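Local coordinates for protein putative dioxygenase (1H-3-hydroxy-4-oxoquinaldine 2,4-dioxygenase) (Mycobacteroides abscessus subsp. abscessus, PDB 6RA3) that cleaves the ring of the Pseudomonas quinolone signal PQS, a quorum-sensing molecule, to N-octanoylanthranilate and carbon monoxide, using an alpha/beta-hydrolase fold, at residues S29-D34 with F177-R182; L42-A47 with Q255-A260; A101-A106 with P115-L120; R199-L204 with P234-R239. All coordinates share one frame; numbering follows the deposited sequence.

Contact 1 (S29-D34 with F177-R182)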
# COMPACT_ATOMS: atom_id res chain seq x y z
N SER A 29 16.33 6.45 7.04
CA SER A 29 17.05 5.80 5.97
C SER A 29 18.04 6.79 5.35
O SER A 29 18.12 7.96 5.75
CB SER A 29 16.07 5.25 4.93
OG SER A 29 15.17 4.30 5.50
N GLY A 30 18.85 6.31 4.42
CA GLY A 30 19.75 7.14 3.66
C GLY A 30 19.03 7.84 2.51
O GLY A 30 17.80 7.85 2.44
N TRP A 31 19.81 8.42 1.60
CA TRP A 31 19.22 9.14 0.48
C TRP A 31 18.76 8.12 -0.54
O TRP A 31 19.43 7.13 -0.79
CB TRP A 31 20.20 10.12 -0.17
CG TRP A 31 20.36 11.35 0.59
CD1 TRP A 31 21.25 11.56 1.58
CD2 TRP A 31 19.60 12.57 0.46
NE1 TRP A 31 21.10 12.81 2.08
CE2 TRP A 31 20.10 13.46 1.41
CE3 TRP A 31 18.56 12.99 -0.37
CZ2 TRP A 31 19.61 14.75 1.55
CZ3 TRP A 31 18.07 14.25 -0.21
CH2 TRP A 31 18.59 15.13 0.73
N ALA A 32 17.58 8.37 -1.13
CA ALA A 32 17.07 7.60 -2.27
C ALA A 32 16.54 6.24 -1.89
O ALA A 32 16.51 5.34 -2.72
CB ALA A 32 18.12 7.40 -3.37
N HIS A 33 16.11 6.04 -0.65
CA HIS A 33 15.40 4.81 -0.34
C HIS A 33 14.56 5.10 0.89
O HIS A 33 14.64 6.18 1.48
CB HIS A 33 16.36 3.60 -0.20
CG HIS A 33 17.32 3.69 0.94
ND1 HIS A 33 18.11 2.62 1.30
CD2 HIS A 33 17.65 4.70 1.78
CE1 HIS A 33 18.87 2.96 2.33
NE2 HIS A 33 18.62 4.22 2.63
N ASP A 34 13.70 4.14 1.21
CA ASP A 34 12.64 4.43 2.16
C ASP A 34 12.65 3.47 3.34
O ASP A 34 13.66 2.80 3.60
CB ASP A 34 11.29 4.41 1.43
CG ASP A 34 10.96 3.06 0.83
OD1 ASP A 34 11.73 2.10 1.02
OD2 ASP A 34 9.91 2.96 0.14
N PHE A 177 17.44 11.69 -11.47
CA PHE A 177 18.48 12.71 -11.37
C PHE A 177 18.16 13.72 -10.28
O PHE A 177 19.04 14.07 -9.48
CB PHE A 177 18.65 13.42 -12.72
CG PHE A 177 19.49 14.65 -12.63
CD1 PHE A 177 20.86 14.55 -12.48
CD2 PHE A 177 18.92 15.91 -12.64
CE1 PHE A 177 21.66 15.69 -12.38
CE2 PHE A 177 19.69 17.04 -12.55
CZ PHE A 177 21.07 16.94 -12.42
N ASP A 178 16.89 14.15 -10.17
CA ASP A 178 16.55 15.15 -9.16
C ASP A 178 17.02 14.74 -7.75
O ASP A 178 17.63 15.53 -7.02
CB ASP A 178 15.04 15.40 -9.17
CG ASP A 178 14.58 16.24 -7.98
OD1 ASP A 178 14.72 17.48 -8.03
OD2 ASP A 178 14.06 15.67 -6.98
N MET A 179 16.72 13.52 -7.33
CA MET A 179 17.00 13.17 -5.95
C MET A 179 18.47 12.80 -5.78
O MET A 179 19.07 13.13 -4.75
CB MET A 179 16.12 12.00 -5.48
CG MET A 179 16.11 11.82 -3.93
SD MET A 179 15.49 13.19 -3.04
CE MET A 179 13.69 13.02 -3.25
N TRP A 180 19.05 12.13 -6.77
CA TRP A 180 20.47 11.80 -6.70
C TRP A 180 21.35 13.05 -6.77
O TRP A 180 22.36 13.14 -6.05
CB TRP A 180 20.81 10.83 -7.81
CG TRP A 180 20.42 9.47 -7.41
CD1 TRP A 180 19.26 8.82 -7.70
CD2 TRP A 180 21.19 8.59 -6.59
NE1 TRP A 180 19.26 7.58 -7.12
CE2 TRP A 180 20.43 7.41 -6.43
CE3 TRP A 180 22.44 8.68 -5.97
CZ2 TRP A 180 20.89 6.33 -5.68
CZ3 TRP A 180 22.89 7.61 -5.23
CH2 TRP A 180 22.12 6.45 -5.09
N ALA A 181 21.01 14.01 -7.63
CA ALA A 181 21.72 15.29 -7.61
C ALA A 181 21.59 15.96 -6.25
O ALA A 181 22.58 16.46 -5.70
CB ALA A 181 21.22 16.21 -8.74
N ARG A 182 20.40 15.95 -5.66
CA ARG A 182 20.21 16.62 -4.37
C ARG A 182 21.03 15.96 -3.27
O ARG A 182 21.59 16.65 -2.41
CB ARG A 182 18.73 16.64 -3.97
CG ARG A 182 18.46 17.15 -2.55
CD ARG A 182 16.96 17.29 -2.30
NE ARG A 182 16.36 18.10 -3.36
CZ ARG A 182 15.60 17.65 -4.35
NH1 ARG A 182 15.28 16.36 -4.46
NH2 ARG A 182 15.16 18.52 -5.27
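W31 and A32 pack against three side chains of helix 177-194: W31 meets M179 and R182, and A32 meets W180. The loop 29-34 follows strand 24-28, where alpha/beta hydrolases commonly carry an oxyanion-hole residue, and helix 177-194 is consistent with the cap over the fold. M179 SD makes a Met-aromatic contact at the edge of the W31 ring, near its plane, 4.0 Å from W31 CZ3. The methylenes of R182 pass the same corner, with R182 CG 3.7 Å from W31 CZ3, while A32 CB lies 3.8 Å from W180 CZ2. A type II turn from G30 to H33 puts W31 and A32, the latter with a phi of 76°, at its two central positions, both CB atoms toward the helix. Further out, G30 N bonds to H33 NE2 in the imidazole plane (2.8 Å), and A32 N is held by H59. F69 lies nearly parallel to W31. R182 grips D178 end-on with both terminal nitrogens, and its NE pairs with D68, which keeps the bent chain beside the indole. R182 NH1, already bonded to D178 OD2, makes a second, weak hydrogen bond to M179 SD at 3.5 Å.

Contact 2 (L42-A47 with Q255-A260)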
# COMPACT_ATOMS: atom_id res chain seq x y z
N LEU A 42 12.99 -4.63 11.49
CA LEU A 42 11.71 -4.28 12.09
C LEU A 42 11.15 -5.33 13.04
O LEU A 42 10.67 -4.96 14.13
CB LEU A 42 10.72 -4.00 10.96
CG LEU A 42 9.31 -3.68 11.45
CD1 LEU A 42 9.31 -2.48 12.37
CD2 LEU A 42 8.45 -3.44 10.25
N PRO A 43 11.11 -6.61 12.71
CA PRO A 43 10.53 -7.57 13.66
C PRO A 43 11.21 -7.53 15.02
O PRO A 43 10.53 -7.67 16.05
CB PRO A 43 10.73 -8.92 12.97
CG PRO A 43 11.14 -8.63 11.57
CD PRO A 43 11.71 -7.28 11.54
N TYR A 44 12.53 -7.32 15.05
CA TYR A 44 13.30 -7.26 16.28
C TYR A 44 13.09 -5.93 17.00
O TYR A 44 12.94 -5.90 18.22
CB TYR A 44 14.79 -7.49 15.99
CG TYR A 44 15.08 -8.75 15.22
CD1 TYR A 44 15.20 -9.97 15.87
CD2 TYR A 44 15.25 -8.73 13.85
CE1 TYR A 44 15.47 -11.13 15.16
CE2 TYR A 44 15.52 -9.88 13.14
CZ TYR A 44 15.64 -11.08 13.80
OH TYR A 44 15.91 -12.24 13.09
N LEU A 45 13.02 -4.83 16.26
CA LEU A 45 12.83 -3.53 16.90
C LEU A 45 11.45 -3.43 17.54
O LEU A 45 11.31 -2.94 18.68
CB LEU A 45 13.02 -2.39 15.88
CG LEU A 45 14.42 -2.20 15.28
CD1 LEU A 45 14.43 -1.03 14.28
CD2 LEU A 45 15.47 -2.00 16.39
N ARG A 46 10.42 -3.86 16.82
CA ARG A 46 9.06 -3.63 17.30
C ARG A 46 8.72 -4.54 18.48
O ARG A 46 7.85 -4.22 19.28
CB ARG A 46 8.04 -3.82 16.14
CG ARG A 46 7.96 -5.23 15.59
CD ARG A 46 6.80 -5.44 14.61
NE ARG A 46 6.50 -6.87 14.40
CZ ARG A 46 5.58 -7.33 13.54
NH1 ARG A 46 4.87 -6.48 12.81
NH2 ARG A 46 5.36 -8.64 13.40
N ALA A 47 9.42 -5.68 18.60
CA ALA A 47 9.28 -6.50 19.79
C ALA A 47 9.85 -5.80 21.01
O ALA A 47 9.39 -6.04 22.13
CB ALA A 47 9.96 -7.85 19.59
N GLN A 255 21.80 -8.51 14.44
CA GLN A 255 22.94 -7.95 15.15
C GLN A 255 22.78 -6.45 15.34
O GLN A 255 23.02 -5.92 16.44
CB GLN A 255 24.22 -8.29 14.40
CG GLN A 255 24.38 -9.80 14.14
CD GLN A 255 25.73 -10.18 13.53
OE1 GLN A 255 26.71 -9.43 13.64
NE2 GLN A 255 25.78 -11.35 12.88
N VAL A 256 22.34 -5.74 14.30
CA VAL A 256 22.23 -4.30 14.45
C VAL A 256 21.09 -3.98 15.39
O VAL A 256 21.18 -3.03 16.19
CB VAL A 256 22.08 -3.60 13.08
CG1 VAL A 256 21.77 -2.11 13.28
CG2 VAL A 256 23.33 -3.74 12.27
N ALA A 257 20.00 -4.75 15.31
CA ALA A 257 18.89 -4.51 16.22
C ALA A 257 19.35 -4.74 17.65
O ALA A 257 19.13 -3.89 18.53
CB ALA A 257 17.72 -5.42 15.85
N ALA A 258 20.03 -5.86 17.88
CA ALA A 258 20.69 -6.11 19.16
C ALA A 258 21.49 -4.90 19.63
O ALA A 258 21.37 -4.49 20.79
CB ALA A 258 21.59 -7.33 19.02
N GLU A 259 22.28 -4.29 18.73
CA GLU A 259 23.10 -3.14 19.12
C GLU A 259 22.24 -1.98 19.57
O GLU A 259 22.57 -1.29 20.55
CB GLU A 259 24.00 -2.69 17.96
CG GLU A 259 25.15 -3.59 17.65
CD GLU A 259 26.24 -3.56 18.74
OE1 GLU A 259 26.36 -2.57 19.49
OE2 GLU A 259 26.99 -4.56 18.81
N ALA A 260 21.15 -1.70 18.84
CA ALA A 260 20.24 -0.62 19.21
C ALA A 260 19.59 -0.88 20.56
O ALA A 260 19.41 0.03 21.37
CB ALA A 260 19.16 -0.44 18.13
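The ring of Y44 is the one aromatic ring in the two segments, and A257 approaches it obliquely, squarely at neither a face nor the edge. The real touch is one atom further in, where Y44 CB meets A257 CB at 3.6 Å. Because Y44 CG stands anti to the carbonyl carbon (chi1 -54°), the phenol swings away from helix 253-266 after that first carbon, so the helices meet through the stem of the tyrosine and its ring contributes little. The neighbouring L45 does the opposite: it leaves its helix to one side, and its extended chain then carries one methyl across, L45 CD2 reaching A257 CB at 4.1 Å. The same methyl comes within 4.4 Å of A260 CB one turn on, and thus spans the gap between the two alanines. In the alpha/beta-hydrolase fold, these two helices lie side by side on one side of the central sheet; here the short segments run nearly parallel, with a signed crossing angle of -23° and axes 9.1 Å apart at closest approach. The small alanine side chains on helix 253-266 are consistent with that spacing, and A257 and L45 mark the nearest pair of CA atoms, 6.2 Å apart. Beneath them, L45 also rests on F25 and T27 of strand 24-28 and on T51 of strand 51-54, while A260 packs on F25 and M118. On the outer side of helix 42-48, R46 makes a cation-pi contact with Y170 of the third subunit, and its NH1 is hydrogen-bonded to Q17 OE1.

Contact 3 (A101-A106 with P115-L120)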
# COMPACT_ATOMS: atom_id res chain seq x y z
N ALA A 101 21.13 14.06 9.65
CA ALA A 101 19.87 14.56 10.19
C ALA A 101 19.65 14.06 11.61
O ALA A 101 19.17 14.81 12.47
CB ALA A 101 18.72 14.12 9.29
N ALA A 102 20.00 12.80 11.86
CA ALA A 102 19.89 12.26 13.22
C ALA A 102 20.65 13.11 14.24
O ALA A 102 20.15 13.38 15.34
CB ALA A 102 20.39 10.81 13.25
N LEU A 103 21.86 13.56 13.88
CA LEU A 103 22.63 14.40 14.81
C LEU A 103 22.04 15.80 14.92
O LEU A 103 22.02 16.39 16.01
CB LEU A 103 24.09 14.44 14.35
CG LEU A 103 24.70 13.03 14.33
CD1 LEU A 103 26.02 12.97 13.61
CD2 LEU A 103 24.87 12.55 15.77
N GLU A 104 21.51 16.33 13.82
CA GLU A 104 20.81 17.60 13.90
C GLU A 104 19.61 17.47 14.81
O GLU A 104 19.36 18.36 15.64
CB GLU A 104 20.40 18.08 12.49
CG GLU A 104 19.64 19.40 12.47
CD GLU A 104 20.44 20.57 13.05
OE1 GLU A 104 21.68 20.51 13.01
OE2 GLU A 104 19.83 21.55 13.55
N ILE A 105 18.86 16.37 14.69
CA ILE A 105 17.70 16.16 15.56
C ILE A 105 18.16 16.05 17.02
O ILE A 105 17.53 16.62 17.93
CB ILE A 105 16.90 14.90 15.14
CG1 ILE A 105 16.28 15.08 13.74
CG2 ILE A 105 15.82 14.57 16.19
CD1 ILE A 105 15.88 13.75 13.04
N ALA A 106 19.23 15.30 17.27
CA ALA A 106 19.72 15.19 18.65
C ALA A 106 20.09 16.56 19.20
O ALA A 106 19.81 16.86 20.37
CB ALA A 106 20.92 14.26 18.72
N PRO A 115 17.96 10.56 24.09
CA PRO A 115 19.08 10.10 24.92
C PRO A 115 20.10 9.28 24.18
O PRO A 115 21.17 9.00 24.73
CB PRO A 115 18.38 9.22 25.96
CG PRO A 115 17.27 8.60 25.16
CD PRO A 115 16.76 9.73 24.29
N ALA A 116 19.83 8.87 22.95
CA ALA A 116 20.82 8.09 22.23
C ALA A 116 20.53 8.15 20.74
O ALA A 116 19.41 8.47 20.31
CB ALA A 116 20.85 6.64 22.72
N VAL A 117 21.55 7.81 19.96
CA VAL A 117 21.53 7.82 18.50
C VAL A 117 22.44 6.71 18.01
O VAL A 117 23.61 6.67 18.37
CB VAL A 117 22.01 9.15 17.89
CG1 VAL A 117 22.17 9.02 16.35
CG2 VAL A 117 21.11 10.30 18.25
N MET A 118 21.93 5.85 17.14
CA MET A 118 22.74 4.88 16.42
C MET A 118 22.89 5.31 14.96
O MET A 118 21.90 5.68 14.31
CB MET A 118 22.13 3.48 16.49
CG MET A 118 22.87 2.45 15.68
SD MET A 118 22.61 0.72 16.17
CE MET A 118 23.45 0.80 17.72
N ILE A 119 24.12 5.22 14.45
CA ILE A 119 24.43 5.55 13.06
C ILE A 119 25.07 4.34 12.42
O ILE A 119 25.90 3.66 13.04
CB ILE A 119 25.33 6.80 12.95
CG1 ILE A 119 24.61 8.00 13.60
CG2 ILE A 119 25.68 7.09 11.50
CD1 ILE A 119 25.43 9.28 13.66
N LEU A 120 24.65 4.03 11.19
CA LEU A 120 25.10 2.88 10.42
C LEU A 120 25.93 3.38 9.24
O LEU A 120 25.40 4.08 8.36
CB LEU A 120 23.91 2.06 9.92
CG LEU A 120 23.16 1.06 10.83
CD1 LEU A 120 23.08 1.51 12.26
CD2 LEU A 120 21.78 0.85 10.25
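L103 reaches over from helix 99-109 to I119 and V117 on strand 116-120, and its branched end meets both strand residues. From CB, which packs on the stem of R200, the chain turns so that CG is anti to the carbonyl carbon (chi1 -60°), and CG already lies 3.9 Å from I119 CD1. One tip, L103 CD1, comes to 3.7 Å of I119 CD1. The other, L103 CD2, is 3.9 Å from that same methyl and skirts V117 CG1 at 4.5 Å. The two side chains cross at about a right angle, so the end of the isoleucine fits against the fork of the leucine. Two alanines handle V117: A102 CB faces V117 CG1 at 4.0 Å, and A106 CB, one turn later, faces V117 CG2 at 4.0 Å. Each valine methyl therefore has its own alanine. This is the second half of a right-handed beta-alpha-beta crossover, strand 90-95, helix 99-109, strand 116-120, as in alpha/beta hydrolases; the helix runs back almost antiparallel to the strand, at 170°. V117 and I119 alternate with A116 and M118, which face helix 253-266 across the sheet. Nothing but hydrocarbon meets between the two segments, and all five touching residues are buried. With no hydrogen bond between the two segments, this contact rests on van der Waals fit and probably on burial of apolar surface.

Contact 4 (R199-L204 with P234-R239)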
# COMPACT_ATOMS: atom_id res chain seq x y z
N ARG A 199 33.51 15.85 13.95
CA ARG A 199 33.54 17.25 14.32
C ARG A 199 32.13 17.79 14.54
O ARG A 199 31.89 18.57 15.47
CB ARG A 199 34.29 18.06 13.25
CG ARG A 199 35.81 17.85 13.31
CD ARG A 199 36.57 18.57 12.20
NE ARG A 199 36.48 20.03 12.30
CZ ARG A 199 37.14 20.77 13.20
NH1 ARG A 199 37.93 20.20 14.09
NH2 ARG A 199 36.99 22.10 13.21
N ARG A 200 31.17 17.35 13.71
CA ARG A 200 29.79 17.72 13.99
C ARG A 200 29.38 17.25 15.39
O ARG A 200 28.78 18.01 16.15
CB ARG A 200 28.85 17.15 12.91
CG ARG A 200 27.50 17.90 12.80
CD ARG A 200 26.48 17.51 13.91
NE ARG A 200 25.33 18.43 13.95
CZ ARG A 200 25.19 19.43 14.80
NH1 ARG A 200 26.10 19.66 15.74
NH2 ARG A 200 24.11 20.21 14.73
N MET A 201 29.76 16.02 15.76
CA MET A 201 29.39 15.49 17.08
C MET A 201 30.01 16.29 18.22
O MET A 201 29.36 16.53 19.25
CB MET A 201 29.82 14.03 17.20
CG MET A 201 29.07 13.10 16.27
SD MET A 201 29.41 11.40 16.61
CE MET A 201 30.23 10.72 15.19
N GLU A 202 31.29 16.69 18.08
CA GLU A 202 31.94 17.47 19.13
C GLU A 202 31.31 18.85 19.27
O GLU A 202 31.45 19.48 20.33
CB GLU A 202 33.44 17.60 18.85
CG GLU A 202 34.18 16.26 18.70
CD GLU A 202 35.69 16.43 18.52
OE1 GLU A 202 36.37 16.75 19.52
OE2 GLU A 202 36.20 16.24 17.39
N ALA A 203 30.62 19.34 18.24
CA ALA A 203 29.92 20.61 18.34
C ALA A 203 28.57 20.50 19.05
O ALA A 203 27.89 21.52 19.21
CB ALA A 203 29.73 21.19 16.94
N LEU A 204 28.16 19.30 19.48
CA LEU A 204 26.86 19.14 20.14
C LEU A 204 26.87 19.81 21.50
O LEU A 204 27.76 19.55 22.32
CB LEU A 204 26.51 17.66 20.28
CG LEU A 204 26.12 16.93 19.00
CD1 LEU A 204 26.19 15.43 19.19
CD2 LEU A 204 24.72 17.39 18.54
N PRO A 234 33.32 10.02 26.62
CA PRO A 234 32.58 8.89 27.20
C PRO A 234 31.29 8.56 26.46
O PRO A 234 30.93 7.38 26.38
CB PRO A 234 32.29 9.35 28.64
CG PRO A 234 33.40 10.32 28.94
CD PRO A 234 33.64 11.05 27.64
N TRP A 235 30.59 9.56 25.90
CA TRP A 235 29.28 9.32 25.30
C TRP A 235 29.34 8.61 23.96
O TRP A 235 28.29 8.21 23.45
CB TRP A 235 28.52 10.64 25.13
CG TRP A 235 29.33 11.78 24.65
CD1 TRP A 235 29.85 12.79 25.42
CD2 TRP A 235 29.72 12.06 23.30
NE1 TRP A 235 30.54 13.68 24.62
CE2 TRP A 235 30.47 13.26 23.32
CE3 TRP A 235 29.50 11.42 22.07
CZ2 TRP A 235 31.01 13.82 22.16
CZ3 TRP A 235 30.04 11.98 20.92
CH2 TRP A 235 30.78 13.17 20.97
N PHE A 236 30.52 8.42 23.39
CA PHE A 236 30.65 7.80 22.09
C PHE A 236 31.11 6.37 22.25
O PHE A 236 31.96 6.06 23.09
CB PHE A 236 31.65 8.57 21.20
CG PHE A 236 31.78 8.00 19.80
CD1 PHE A 236 30.96 8.46 18.77
CD2 PHE A 236 32.71 7.01 19.52
CE1 PHE A 236 31.10 7.94 17.46
CE2 PHE A 236 32.85 6.49 18.23
CZ PHE A 236 32.04 6.94 17.20
N SER A 237 30.53 5.49 21.45
CA SER A 237 30.94 4.10 21.34
C SER A 237 30.75 3.71 19.89
O SER A 237 30.16 4.45 19.10
CB SER A 237 30.12 3.16 22.24
OG SER A 237 28.73 3.24 21.91
N TYR A 238 31.23 2.53 19.55
CA TYR A 238 31.24 2.11 18.16
C TYR A 238 31.52 0.61 18.12
O TYR A 238 31.93 0.01 19.11
CB TYR A 238 32.31 2.86 17.35
CG TYR A 238 33.72 2.31 17.55
CD1 TYR A 238 34.20 1.28 16.75
CD2 TYR A 238 34.55 2.81 18.55
CE1 TYR A 238 35.47 0.77 16.93
CE2 TYR A 238 35.83 2.31 18.73
CZ TYR A 238 36.28 1.29 17.91
OH TYR A 238 37.55 0.78 18.09
N ARG A 239 31.35 0.05 16.93
CA ARG A 239 31.45 -1.39 16.74
C ARG A 239 31.57 -1.72 15.25
O ARG A 239 30.61 -1.57 14.49
CB ARG A 239 30.23 -2.07 17.36
CG ARG A 239 30.22 -3.60 17.25
CD ARG A 239 30.22 -4.28 18.62
NE ARG A 239 29.43 -3.55 19.62
CZ ARG A 239 29.20 -3.97 20.86
NH1 ARG A 239 29.70 -5.13 21.27
NH2 ARG A 239 28.47 -3.22 21.68
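R200 NH2 is gripped by two carboxylates, E104 OE1 and D107 OD2, which tie helix 197-202 to helix 99-109; the next residue, M201, turns the other way to meet W235 and F236. M201 CB lies 4.0 Å from W235 CH2, the far corner of the indole. Further along, M201 CE is 3.7 Å from F236 CE1 and the sulfur comes alongside as well, M201 SD to F236 CD1 being 4.0 Å. The sulfur stands 5.0 Å from the centroid of the phenyl ring and 73° off its normal, an oblique Met-aromatic contact. W235 takes the less common first torsion, with CG between the backbone N and the carbonyl carbon (chi1 41°), and this brings the indole up against the methionine's base. F236 instead has CG anti to its own N, which carries the phenyl to the thioether. Around this apolar cluster, F229 of helix 221-232 meets the F236 ring edge-to-face, I210 backs M201 and W235, and L103 packs on M201. Helix 197-202 thus packs on strands 209-214 and 236-240, the latter at the sheet edge, next to helices 99-109 and 221-232.

In the fold
Contacts 2, 3 and 4 are joined through the central sheet. M118 CE of contact 3 is 3.5 Å from E259 CB of contact 2, and E259 OE2 makes a 2.8 Å salt bridge to R239 NE of contact 4. On the other side of the sheet, L103 CD1 lies 4.1 Å from M201 CG, and the centres of contacts 3 and 4 are about 10 Å apart. Contact 1 stands apart, about 19 Å from contact 3 between centres. Its W31 side chain is about 4 Å from that of substrate-binding H97, and its W180 side chain about 9 Å from that of active-site H246. The I119 side chain is about 8 Å from that of H97 and 9 Å from that of H246, so contact 1 is closer only to H97.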